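Integrase (Bovine immunodeficiency virus, PDB 3KKS) probably inserts reverse-transcribed viral DNA into host DNA through its catalytic core domain, as retroviral integrases do. Local coordinates at residues Glu22-Leu27 / Pro139-Tyr143; Gln6-Thr10 / Ser59-Phe65; Thr53-Leu57 / Gly78-Thr82. All coordinates share one frame; numbering follows the deposited sequence.

Contact 1: Glu22-Leu27 / Pro139-Tyr143; sequences ETNSGL and PYEIY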
ATOM      1  N   GLU A  22       3.325  -3.514   2.228  1.00 22.90           N
ATOM      2  CA  GLU A  22       4.646  -3.717   2.805  1.00 25.00           C
ATOM      3  C   GLU A  22       4.936  -5.199   2.585  1.00 25.18           C
ATOM      4  O   GLU A  22       4.237  -6.057   3.110  1.00 25.80           O
ATOM      5  CB  GLU A  22       4.640  -3.357   4.291  1.00 25.87           C
ATOM      6  CG  GLU A  22       6.026  -3.106   4.871  1.00 28.54           C
ATOM      7  CD  GLU A  22       6.641  -4.347   5.488  1.00 27.94           C
ATOM      8  OE1 GLU A  22       7.762  -4.715   5.097  1.00 28.15           O
ATOM      9  OE2 GLU A  22       5.999  -4.949   6.372  1.00 29.65           O
ATOM     10  N   THR A  23       5.969  -5.483   1.798  1.00 26.71           N
ATOM     11  CA  THR A  23       6.338  -6.849   1.420  1.00 27.64           C
ATOM     12  C   THR A  23       6.582  -7.866   2.522  1.00 27.46           C
ATOM     13  O   THR A  23       6.132  -9.006   2.422  1.00 28.40           O
ATOM     14  CB  THR A  23       7.575  -6.853   0.498  1.00 26.28           C
ATOM     15  OG1 THR A  23       8.691  -6.278   1.184  1.00 30.56           O
ATOM     16  CG2 THR A  23       7.306  -6.052  -0.744  1.00 26.81           C
ATOM     17  N   ASN A  24       7.291  -7.478   3.571  1.00 28.62           N
ATOM     18  CA  ASN A  24       7.562  -8.424   4.644  1.00 27.94           C
ATOM     19  C   ASN A  24       6.328  -8.802   5.454  1.00 27.21           C
ATOM     20  O   ASN A  24       6.032  -9.981   5.629  1.00 27.77           O
ATOM     21  CB  ASN A  24       8.633  -7.880   5.586  1.00 27.23           C
ATOM     22  CG  ASN A  24       8.964  -8.850   6.713  1.00 30.46           C
ATOM     23  OD1 ASN A  24       9.397  -9.978   6.474  1.00 31.33           O
ATOM     24  ND2 ASN A  24       8.760  -8.413   7.948  1.00 30.08           N
ATOM     25  N   SER A  25       5.600  -7.811   5.947  1.00 25.63           N
ATOM     26  CA  SER A  25       4.424  -8.091   6.761  1.00 24.27           C
ATOM     27  C   SER A  25       3.141  -8.313   5.962  1.00 22.95           C
ATOM     28  O   SER A  25       2.204  -8.926   6.458  1.00 23.73           O
ATOM     29  CB  SER A  25       4.196  -6.948   7.752  1.00 23.30           C
ATOM     30  OG  SER A  25       3.842  -5.764   7.056  1.00 23.82           O
ATOM     31  N   GLY A  26       3.096  -7.825   4.729  1.00 22.16           N
ATOM     32  CA  GLY A  26       1.879  -7.973   3.951  1.00 21.15           C
ATOM     33  C   GLY A  26       0.869  -6.909   4.360  1.00 21.36           C
ATOM     34  O   GLY A  26      -0.258  -6.893   3.876  1.00 21.87           O
ATOM     35  N   LEU A  27       1.273  -6.019   5.262  1.00 22.93           N
ATOM     36  CA  LEU A  27       0.397  -4.951   5.738  1.00 23.05           C
ATOM     37  C   LEU A  27      -0.024  -4.110   4.545  1.00 23.03           C
ATOM     38  O   LEU A  27       0.804  -3.761   3.703  1.00 25.45           O
ATOM     39  CB  LEU A  27       1.129  -4.069   6.761  1.00 25.20           C
ATOM     40  CG  LEU A  27       0.295  -3.231   7.744  1.00 25.13           C
ATOM     41  CD1 LEU A  27       1.214  -2.400   8.614  1.00 27.86           C
ATOM     42  CD2 LEU A  27      -0.629  -2.314   7.002  1.00 28.27           C
ATOM     43  N   PRO A 139      -1.130  -9.250  10.182  1.00 24.46           N
ATOM     44  CA  PRO A 139      -0.129  -8.528   9.400  1.00 25.30           C
ATOM     45  C   PRO A 139       0.337  -7.297  10.167  1.00 26.29           C
ATOM     46  O   PRO A 139       1.491  -6.890  10.075  1.00 27.97           O
ATOM     47  CB  PRO A 139      -0.890  -8.163   8.132  1.00 24.57           C
ATOM     48  CG  PRO A 139      -1.807  -9.339   7.960  1.00 22.79           C
ATOM     49  CD  PRO A 139      -2.321  -9.548   9.363  1.00 23.42           C
ATOM     50  N   TYR A 140      -0.578  -6.714  10.929  1.00 27.13           N
ATOM     51  CA  TYR A 140      -0.280  -5.534  11.723  1.00 28.43           C
ATOM     52  C   TYR A 140       0.742  -5.846  12.812  1.00 29.44           C
ATOM     53  O   TYR A 140       1.657  -5.053  13.057  1.00 30.96           O
ATOM     54  CB  TYR A 140      -1.557  -5.011  12.368  1.00 28.30           C
ATOM     55  CG  TYR A 140      -1.373  -3.713  13.103  1.00 30.77           C
ATOM     56  CD1 TYR A 140      -1.371  -2.498  12.420  1.00 31.92           C
ATOM     57  CD2 TYR A 140      -1.214  -3.692  14.490  1.00 31.67           C
ATOM     58  CE1 TYR A 140      -1.218  -1.290  13.099  1.00 33.20           C
ATOM     59  CE2 TYR A 140      -1.058  -2.495  15.181  1.00 32.60           C
ATOM     60  CZ  TYR A 140      -1.067  -1.294  14.482  1.00 34.00           C
ATOM     61  OH  TYR A 140      -0.965  -0.098  15.165  1.00 34.77           O
ATOM     62  N   GLU A 141       0.584  -6.997  13.463  1.00 29.43           N
ATOM     63  CA  GLU A 141       1.499  -7.406  14.531  1.00 31.25           C
ATOM     64  C   GLU A 141       2.883  -7.683  13.968  1.00 30.75           C
ATOM     65  O   GLU A 141       3.892  -7.342  14.578  1.00 31.56           O
ATOM     66  CB  GLU A 141       0.978  -8.662  15.241  1.00 32.18           C
ATOM     67  CG  GLU A 141      -0.396  -8.489  15.865  1.00 37.32           C
ATOM     68  CD  GLU A 141      -0.979  -9.788  16.386  1.00 40.10           C
ATOM     69  OE1 GLU A 141      -0.936 -10.804  15.659  1.00 41.53           O
ATOM     70  OE2 GLU A 141      -1.493  -9.793  17.522  1.00 43.55           O
ATOM     71  N   ILE A 142       2.923  -8.305  12.798  1.00 29.85           N
ATOM     72  CA  ILE A 142       4.177  -8.630  12.147  1.00 26.78           C
ATOM     73  C   ILE A 142       4.952  -7.360  11.816  1.00 27.35           C
ATOM     74  O   ILE A 142       6.150  -7.268  12.086  1.00 25.70           O
ATOM     75  CB  ILE A 142       3.915  -9.430  10.856  1.00 28.22           C
ATOM     76  CG1 ILE A 142       3.349 -10.811  11.213  1.00 28.90           C
ATOM     77  CG2 ILE A 142       5.189  -9.543  10.037  1.00 27.16           C
ATOM     78  CD1 ILE A 142       3.167 -11.734  10.024  1.00 31.73           C
ATOM     79  N   TYR A 143       4.268  -6.383  11.226  1.00 26.62           N
ATOM     80  CA  TYR A 143       4.904  -5.122  10.871  1.00 26.85           C
ATOM     81  C   TYR A 143       5.419  -4.438  12.128  1.00 28.82           C
ATOM     82  O   TYR A 143       6.559  -3.970  12.171  1.00 29.54           O
ATOM     83  CB  TYR A 143       3.916  -4.179  10.178  1.00 25.04           C
ATOM     84  CG  TYR A 143       4.511  -2.810   9.943  1.00 24.32           C
ATOM     85  CD1 TYR A 143       5.340  -2.564   8.848  1.00 23.02           C
ATOM     86  CD2 TYR A 143       4.311  -1.780  10.862  1.00 22.17           C
ATOM     87  CE1 TYR A 143       5.963  -1.332   8.678  1.00 24.84           C
ATOM     88  CE2 TYR A 143       4.930  -0.540  10.703  1.00 22.53           C
ATOM     89  CZ  TYR A 143       5.754  -0.324   9.612  1.00 24.88           C
ATOM     90  OH  TYR A 143       6.382   0.890   9.454  1.00 25.15           O
TER
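Ser25, Leu27 and Glu22 meet Tyr143 where the hairpin turn between strands 15-22 and 28-33 rests on the first turn of helix 139-148. The fold is the RNase H-like core of retroviral integrases. Apolar packing carries much of the contact. CD1 of Leu27 lies 3.6 Å from CG of Tyr143 and comes equally near its CB. CB of Ser25 sits 3.6 Å from CG2 of Ile142. CG of Tyr143 points anti to its own backbone N (chi1 174°), and this carries the ring along the turn to both Leu27 and Glu22.

Polar atoms meet the ring at its rim. OE2 of Glu22 lies in the ring plane, 3.5 Å from CD1 of Tyr143, with carboxylate and ring planes 58° apart. OG of Ser25 is also at the edge and lies 3.5 Å from Tyr143 CB. The phenol oxygen is held elsewhere, by Thr53 N, and Tyr52 meets the ring edge to face.

Hydrogen bonds inside the turn shape this surface. Glu22 OE2 accepts Ser25 N at 2.9 Å, from well above the carboxylate plane, while OE1 takes Asn24 N. The carboxylate therefore holds the turn as well as meeting the ring. Ser25 forms an ST turn: its OG accepts Leu27 N at 3.1 Å. On the helix side, Pro139 CB stands 3.6 Å from Ser25 O.

Contact 2: Gln6-Thr10 / Ser59-Phe65; sequences QMDNT and SDNGPCF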
ATOM      1  N   GLN A   6       5.466  -1.673  -2.066  1.00 26.04           N
ATOM      2  CA  GLN A   6       5.179  -1.570  -3.484  1.00 26.84           C
ATOM      3  C   GLN A   6       3.822  -0.904  -3.629  1.00 27.83           C
ATOM      4  O   GLN A   6       2.848  -1.297  -2.978  1.00 27.72           O
ATOM      5  CB  GLN A   6       5.148  -2.935  -4.168  1.00 28.72           C
ATOM      6  CG  GLN A   6       4.681  -2.826  -5.613  1.00 30.74           C
ATOM      7  CD  GLN A   6       5.045  -4.028  -6.452  1.00 35.46           C
ATOM      8  OE1 GLN A   6       4.476  -4.237  -7.531  1.00 36.02           O
ATOM      9  NE2 GLN A   6       6.006  -4.825  -5.972  1.00 33.10           N
ATOM     10  N   MET A   7       3.764   0.100  -4.490  1.00 26.26           N
ATOM     11  CA  MET A   7       2.543   0.845  -4.702  1.00 27.51           C
ATOM     12  C   MET A   7       2.003   0.709  -6.109  1.00 29.12           C
ATOM     13  O   MET A   7       2.753   0.513  -7.062  1.00 28.06           O
ATOM     14  CB  MET A   7       2.792   2.318  -4.402  1.00 27.46           C
ATOM     15  CG  MET A   7       3.946   2.908  -5.185  1.00 26.67           C
ATOM     16  SD  MET A   7       4.223   4.658  -4.814  1.00 28.93           S
ATOM     17  CE  MET A   7       5.699   4.954  -5.852  1.00 26.12           C
ATOM     18  N   ASP A   8       0.687   0.830  -6.217  1.00 31.05           N
ATOM     19  CA  ASP A   8      -0.016   0.742  -7.486  1.00 33.51           C
ATOM     20  C   ASP A   8      -1.340   1.469  -7.330  1.00 32.95           C
ATOM     21  O   ASP A   8      -1.841   1.649  -6.219  1.00 31.12           O
ATOM     22  CB  ASP A   8      -0.304  -0.719  -7.857  1.00 36.17           C
ATOM     23  CG  ASP A   8       0.938  -1.473  -8.294  1.00 40.09           C
ATOM     24  OD1 ASP A   8       1.518  -1.104  -9.344  1.00 44.47           O
ATOM     25  OD2 ASP A   8       1.333  -2.436  -7.592  1.00 38.82           O
ATOM     26  N   ASN A   9      -1.889   1.904  -8.452  1.00 32.94           N
ATOM     27  CA  ASN A   9      -3.173   2.565  -8.458  1.00 34.04           C
ATOM     28  C   ASN A   9      -4.140   1.525  -8.972  1.00 33.72           C
ATOM     29  O   ASN A   9      -3.805   0.756  -9.870  1.00 32.59           O
ATOM     30  CB  ASN A   9      -3.163   3.768  -9.394  1.00 34.22           C
ATOM     31  CG  ASN A   9      -2.356   4.910  -8.844  1.00 35.63           C
ATOM     32  OD1 ASN A   9      -2.501   5.275  -7.681  1.00 34.45           O
ATOM     33  ND2 ASN A   9      -1.503   5.492  -9.677  1.00 37.83           N
ATOM     34  N   THR A  10      -5.326   1.476  -8.386  1.00 33.21           N
ATOM     35  CA  THR A  10      -6.318   0.520  -8.833  1.00 34.11           C
ATOM     36  C   THR A  10      -7.643   1.232  -8.930  1.00 34.46           C
ATOM     37  O   THR A  10      -7.770   2.393  -8.552  1.00 34.28           O
ATOM     38  CB  THR A  10      -6.483  -0.648  -7.854  1.00 34.52           C
ATOM     39  OG1 THR A  10      -6.994  -0.155  -6.610  1.00 34.62           O
ATOM     40  CG2 THR A  10      -5.157  -1.332  -7.619  1.00 36.62           C
ATOM     41  N   SER A  59       7.356   0.323  -7.895  1.00 33.02           N
ATOM     42  CA  SER A  59       6.121   0.465  -8.667  1.00 33.44           C
ATOM     43  C   SER A  59       6.379   0.197 -10.150  1.00 35.82           C
ATOM     44  O   SER A  59       7.491  -0.163 -10.535  1.00 35.39           O
ATOM     45  CB  SER A  59       5.567   1.871  -8.514  1.00 30.53           C
ATOM     46  OG  SER A  59       6.500   2.816  -8.989  1.00 30.73           O
ATOM     47  N   ASP A  60       5.352   0.370 -10.978  1.00 38.34           N
ATOM     48  CA  ASP A  60       5.521   0.172 -12.411  1.00 40.94           C
ATOM     49  C   ASP A  60       5.972   1.485 -13.034  1.00 42.35           C
ATOM     50  O   ASP A  60       6.114   2.490 -12.344  1.00 41.69           O
ATOM     51  CB  ASP A  60       4.226  -0.313 -13.080  1.00 41.50           C
ATOM     52  CG  ASP A  60       3.057   0.634 -12.877  1.00 44.61           C
ATOM     53  OD1 ASP A  60       3.220   1.852 -13.079  1.00 44.13           O
ATOM     54  OD2 ASP A  60       1.959   0.151 -12.522  1.00 47.22           O
ATOM     55  N   ASN A  61       6.181   1.464 -14.343  1.00 44.43           N
ATOM     56  CA  ASN A  61       6.643   2.627 -15.085  1.00 46.06           C
ATOM     57  C   ASN A  61       5.567   3.673 -15.338  1.00 46.86           C
ATOM     58  O   ASN A  61       5.737   4.562 -16.175  1.00 47.44           O
ATOM     59  CB  ASN A  61       7.238   2.167 -16.415  1.00 48.24           C
ATOM     60  CG  ASN A  61       8.599   2.759 -16.668  1.00 50.82           C
ATOM     61  OD1 ASN A  61       9.426   2.845 -15.758  1.00 52.05           O
ATOM     62  ND2 ASN A  61       8.853   3.161 -17.912  1.00 52.70           N
ATOM     63  N   GLY A  62       4.457   3.567 -14.620  1.00 45.67           N
ATOM     64  CA  GLY A  62       3.395   4.531 -14.800  1.00 45.70           C
ATOM     65  C   GLY A  62       3.931   5.946 -14.707  1.00 44.85           C
ATOM     66  O   GLY A  62       4.847   6.214 -13.932  1.00 45.99           O
ATOM     67  N   PRO A  63       3.389   6.874 -15.503  1.00 44.51           N
ATOM     68  CA  PRO A  63       3.798   8.282 -15.524  1.00 43.90           C
ATOM     69  C   PRO A  63       3.701   8.959 -14.162  1.00 43.50           C
ATOM     70  O   PRO A  63       4.578   9.727 -13.783  1.00 44.11           O
ATOM     71  CB  PRO A  63       2.835   8.903 -16.531  1.00 42.75           C
ATOM     72  CG  PRO A  63       2.602   7.797 -17.484  1.00 42.79           C
ATOM     73  CD  PRO A  63       2.420   6.601 -16.578  1.00 44.02           C
ATOM     74  N   CYS A  64       2.631   8.676 -13.427  1.00 43.98           N
ATOM     75  CA  CYS A  64       2.445   9.296 -12.121  1.00 43.46           C
ATOM     76  C   CYS A  64       3.388   8.734 -11.064  1.00 41.56           C
ATOM     77  O   CYS A  64       3.397   9.201  -9.930  1.00 42.16           O
ATOM     78  CB  CYS A  64       0.989   9.148 -11.661  1.00 45.06           C
ATOM     79  SG  CYS A  64       0.449   7.458 -11.440  1.00 48.37           S
ATOM     80  N   PHE A  65       4.181   7.733 -11.436  1.00 40.83           N
ATOM     81  CA  PHE A  65       5.138   7.136 -10.510  1.00 38.98           C
ATOM     82  C   PHE A  65       6.573   7.487 -10.896  1.00 39.59           C
ATOM     83  O   PHE A  65       7.486   7.327 -10.086  1.00 39.43           O
ATOM     84  CB  PHE A  65       5.006   5.602 -10.475  1.00 38.79           C
ATOM     85  CG  PHE A  65       3.705   5.103  -9.897  1.00 38.58           C
ATOM     86  CD1 PHE A  65       3.194   5.637  -8.720  1.00 37.96           C
ATOM     87  CD2 PHE A  65       2.996   4.082 -10.528  1.00 37.60           C
ATOM     88  CE1 PHE A  65       1.994   5.165  -8.179  1.00 38.72           C
ATOM     89  CE2 PHE A  65       1.795   3.601  -9.997  1.00 36.34           C
ATOM     90  CZ  PHE A  65       1.294   4.145  -8.819  1.00 37.99           C
TER
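Asn9 and Met7 of strand 4-12 meet Phe65 on the short helix 63-66, which follows strand 56-59. The Asn9 amide comes obliquely at the CZ end of the ring, with ND2 3.2 Å from CZ of Phe65. Amide and ring planes are only 18° apart. The same ND2 lies 3.3 Å from SG of Cys64. Met7 passes the ring in the opposite direction, its chain extended beyond CG. Its SD makes an oblique Met-aromatic contact, 4.9 Å from the Phe65 centroid, and its CE lies 3.9 Å from Phe65 CD1. Ser59 CB touches Met7 O at 3.4 Å. OD2 of Asp60 comes within 3.4 Å of OD1 of Asp8.

Neighbours in its own segment flank the ring. Cys64 SG stands over the centre of one face, and Ser59 CB is on the opposite face, toward the rim. Asp60 starts an Asx turn: its OD1 accepts Gly62 N at 2.6 Å, and that oxygen is in the Phe65 plane, at its edge. Further out, Trp18 packs on Met7, Asn9 and Phe65.

By sequence and place, the two aspartates match the first two acids of the D,D-E motif of retroviral integrases. Two carboxylates this close are consistent with a shared divalent metal site, as in relatives.

Contact 3: Thr53-Leu57 / Gly78-Thr82; sequences TVLHL and GITKT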
ATOM      1  N   THR A  53       7.375   3.274   8.353  1.00 23.37           N
ATOM      2  CA  THR A  53       8.777   3.357   7.998  1.00 24.53           C
ATOM      3  C   THR A  53       8.835   2.881   6.553  1.00 25.59           C
ATOM      4  O   THR A  53       8.372   1.788   6.230  1.00 24.87           O
ATOM      5  CB  THR A  53       9.631   2.423   8.863  1.00 25.45           C
ATOM      6  OG1 THR A  53       9.560   2.850  10.228  1.00 25.64           O
ATOM      7  CG2 THR A  53      11.077   2.436   8.402  1.00 25.20           C
ATOM      8  N   VAL A  54       9.377   3.715   5.680  1.00 26.46           N
ATOM      9  CA  VAL A  54       9.483   3.369   4.277  1.00 27.56           C
ATOM     10  C   VAL A  54      10.920   3.589   3.852  1.00 28.86           C
ATOM     11  O   VAL A  54      11.386   4.727   3.777  1.00 28.36           O
ATOM     12  CB  VAL A  54       8.576   4.258   3.414  1.00 27.54           C
ATOM     13  CG1 VAL A  54       8.681   3.851   1.950  1.00 24.03           C
ATOM     14  CG2 VAL A  54       7.158   4.167   3.913  1.00 24.28           C
ATOM     15  N   LEU A  55      11.613   2.492   3.570  1.00 29.49           N
ATOM     16  CA  LEU A  55      13.011   2.552   3.164  1.00 31.10           C
ATOM     17  C   LEU A  55      13.207   2.348   1.677  1.00 31.08           C
ATOM     18  O   LEU A  55      14.192   2.810   1.104  1.00 31.12           O
ATOM     19  CB  LEU A  55      13.812   1.507   3.942  1.00 30.69           C
ATOM     20  CG  LEU A  55      14.427   2.000   5.251  1.00 32.12           C
ATOM     21  CD1 LEU A  55      13.675   3.207   5.785  1.00 33.10           C
ATOM     22  CD2 LEU A  55      14.426   0.866   6.256  1.00 34.34           C
ATOM     23  N   HIS A  56      12.262   1.667   1.048  1.00 31.04           N
ATOM     24  CA  HIS A  56      12.370   1.397  -0.370  1.00 31.38           C
ATOM     25  C   HIS A  56      10.976   1.381  -0.975  1.00 31.81           C
ATOM     26  O   HIS A  56      10.065   0.743  -0.442  1.00 31.50           O
ATOM     27  CB  HIS A  56      13.075   0.045  -0.568  1.00 34.71           C
ATOM     28  CG  HIS A  56      13.401  -0.274  -1.993  1.00 36.77           C
ATOM     29  ND1 HIS A  56      14.375  -1.185  -2.341  1.00 37.06           N
ATOM     30  CD2 HIS A  56      12.874   0.178  -3.158  1.00 36.23           C
ATOM     31  CE1 HIS A  56      14.434  -1.280  -3.659  1.00 38.53           C
ATOM     32  NE2 HIS A  56      13.533  -0.464  -4.177  1.00 37.40           N
ATOM     33  N   LEU A  57      10.819   2.089  -2.090  1.00 30.55           N
ATOM     34  CA  LEU A  57       9.537   2.185  -2.772  1.00 31.06           C
ATOM     35  C   LEU A  57       9.650   1.622  -4.188  1.00 32.76           C
ATOM     36  O   LEU A  57      10.568   1.973  -4.929  1.00 31.81           O
ATOM     37  CB  LEU A  57       9.104   3.651  -2.813  1.00 30.45           C
ATOM     38  CG  LEU A  57       7.620   4.006  -2.907  1.00 33.48           C
ATOM     39  CD1 LEU A  57       6.810   3.233  -1.875  1.00 32.61           C
ATOM     40  CD2 LEU A  57       7.463   5.503  -2.671  1.00 34.13           C
ATOM     41  N   GLY A  78      14.817  10.361   1.563  1.00 39.36           N
ATOM     42  CA  GLY A  78      15.795   9.300   1.733  1.00 37.86           C
ATOM     43  C   GLY A  78      15.198   7.929   1.488  1.00 37.51           C
ATOM     44  O   GLY A  78      15.428   6.998   2.259  1.00 39.85           O
ATOM     45  N   ILE A  79      14.427   7.799   0.415  1.00 35.36           N
ATOM     46  CA  ILE A  79      13.791   6.533   0.071  1.00 33.45           C
ATOM     47  C   ILE A  79      14.343   5.974  -1.237  1.00 32.09           C
ATOM     48  O   ILE A  79      14.401   6.668  -2.242  1.00 31.82           O
ATOM     49  CB  ILE A  79      12.261   6.702  -0.085  1.00 30.82           C
ATOM     50  CG1 ILE A  79      11.626   7.041   1.264  1.00 31.70           C
ATOM     51  CG2 ILE A  79      11.649   5.430  -0.646  1.00 31.50           C
ATOM     52  CD1 ILE A  79      10.149   7.367   1.167  1.00 28.75           C
ATOM     53  N   THR A  80      14.750   4.717  -1.220  1.00 32.77           N
ATOM     54  CA  THR A  80      15.262   4.099  -2.430  1.00 34.00           C
ATOM     55  C   THR A  80      14.057   3.831  -3.315  1.00 34.72           C
ATOM     56  O   THR A  80      13.063   3.272  -2.861  1.00 36.08           O
ATOM     57  CB  THR A  80      15.961   2.781  -2.121  1.00 32.89           C
ATOM     58  OG1 THR A  80      16.978   3.011  -1.143  1.00 35.12           O
ATOM     59  CG2 THR A  80      16.595   2.207  -3.378  1.00 35.98           C
ATOM     60  N   LYS A  81      14.135   4.243  -4.573  1.00 35.43           N
ATOM     61  CA  LYS A  81      13.028   4.037  -5.491  1.00 36.53           C
ATOM     62  C   LYS A  81      13.458   3.237  -6.706  1.00 37.69           C
ATOM     63  O   LYS A  81      14.520   3.480  -7.278  1.00 37.30           O
ATOM     64  CB  LYS A  81      12.448   5.384  -5.932  1.00 35.31           C
ATOM     65  CG  LYS A  81      11.380   5.279  -7.007  1.00 33.95           C
ATOM     66  CD  LYS A  81      10.818   6.650  -7.365  1.00 35.68           C
ATOM     67  CE  LYS A  81      10.061   6.612  -8.684  1.00 35.47           C
ATOM     68  NZ  LYS A  81       9.004   5.580  -8.700  1.00 38.17           N
ATOM     69  N   THR A  82      12.625   2.274  -7.083  1.00 39.05           N
ATOM     70  CA  THR A  82      12.890   1.421  -8.233  1.00 41.60           C
ATOM     71  C   THR A  82      11.617   1.292  -9.054  1.00 43.02           C
ATOM     72  O   THR A  82      10.541   1.694  -8.606  1.00 41.48           O
ATOM     73  CB  THR A  82      13.383   0.019  -7.800  1.00 41.60           C
ATOM     74  OG1 THR A  82      12.440  -0.578  -6.901  1.00 39.98           O
ATOM     75  CG2 THR A  82      14.742   0.134  -7.107  1.00 42.53           C
TER
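Leu57 and Thr80 are joined by the shortest backbone bond of this parallel strand pair. Leu57 N gives a nearly straight bond of 2.7 Å to Thr80 O. Thr80 N bonds to Leu55 O at 3.1 Å, and Thr82 N to Leu57 O at 3.0 Å. Strands 56-59 and 80-83 are the two ends of a beta-alpha-beta crossover whose main helix is 68-76, within the RNase H-like sheet. Strand 80-83 is the outermost strand on this side of it.

A side-chain bond adds to the ladder. His56 NE2 and Thr82 OG1 are 2.9 Å apart, and either may be the donor. The same hydroxyl also bonds to His58 ND1, so it links two histidines of the neighbouring strand. With chi1 at -173° the imidazole swings away from its own backbone N and reaches toward Thr82. Thr80 CG2 stands over the centre of that ring, 4.0 Å from its centroid, in a CH-pi contact. Tyr87 meets the imidazole with its plane nearly perpendicular.

On the Leu57 side the packing is mainly apolar, although Lys81 also points there and its NZ bonds to Phe65 O. Ile79 spreads its two branches over the 53-57 segment: CG2 lies 3.8 Å from Leu57 CB, and CD1 reaches Val54. Cys74 of helix 68-76 packs on both Ile79 and Leu57. Before the strand, Gly78 ends that helix in a Schellman motif. Lys81 CA makes a CA-H...O contact of 3.3 Å with Leu57 O.

How the contacts relate
All three contacts are partly buried. Half the touching residues of contact 1 are buried. Contact 2 has no exposed touching residue, while contact 3, at the sheet's outer strand, has two. Contacts 2 and 3 reach the same sheet, where strand 56-59 lies between strands 4-12 and 80-83, and Met7 packs on Leu57. Contact 1 lies across the chain's centre from contact 2 and joins a hairpin turn to the C-terminal helix. It still meets contact 3 through Tyr143 OH and Thr53 N. Contact 3 rests mainly on backbone bonds, with a histidine-threonine bond added. Contacts 1 and 2 have no hydrogen bonds between their segments and each pack around one phenol or phenyl ring.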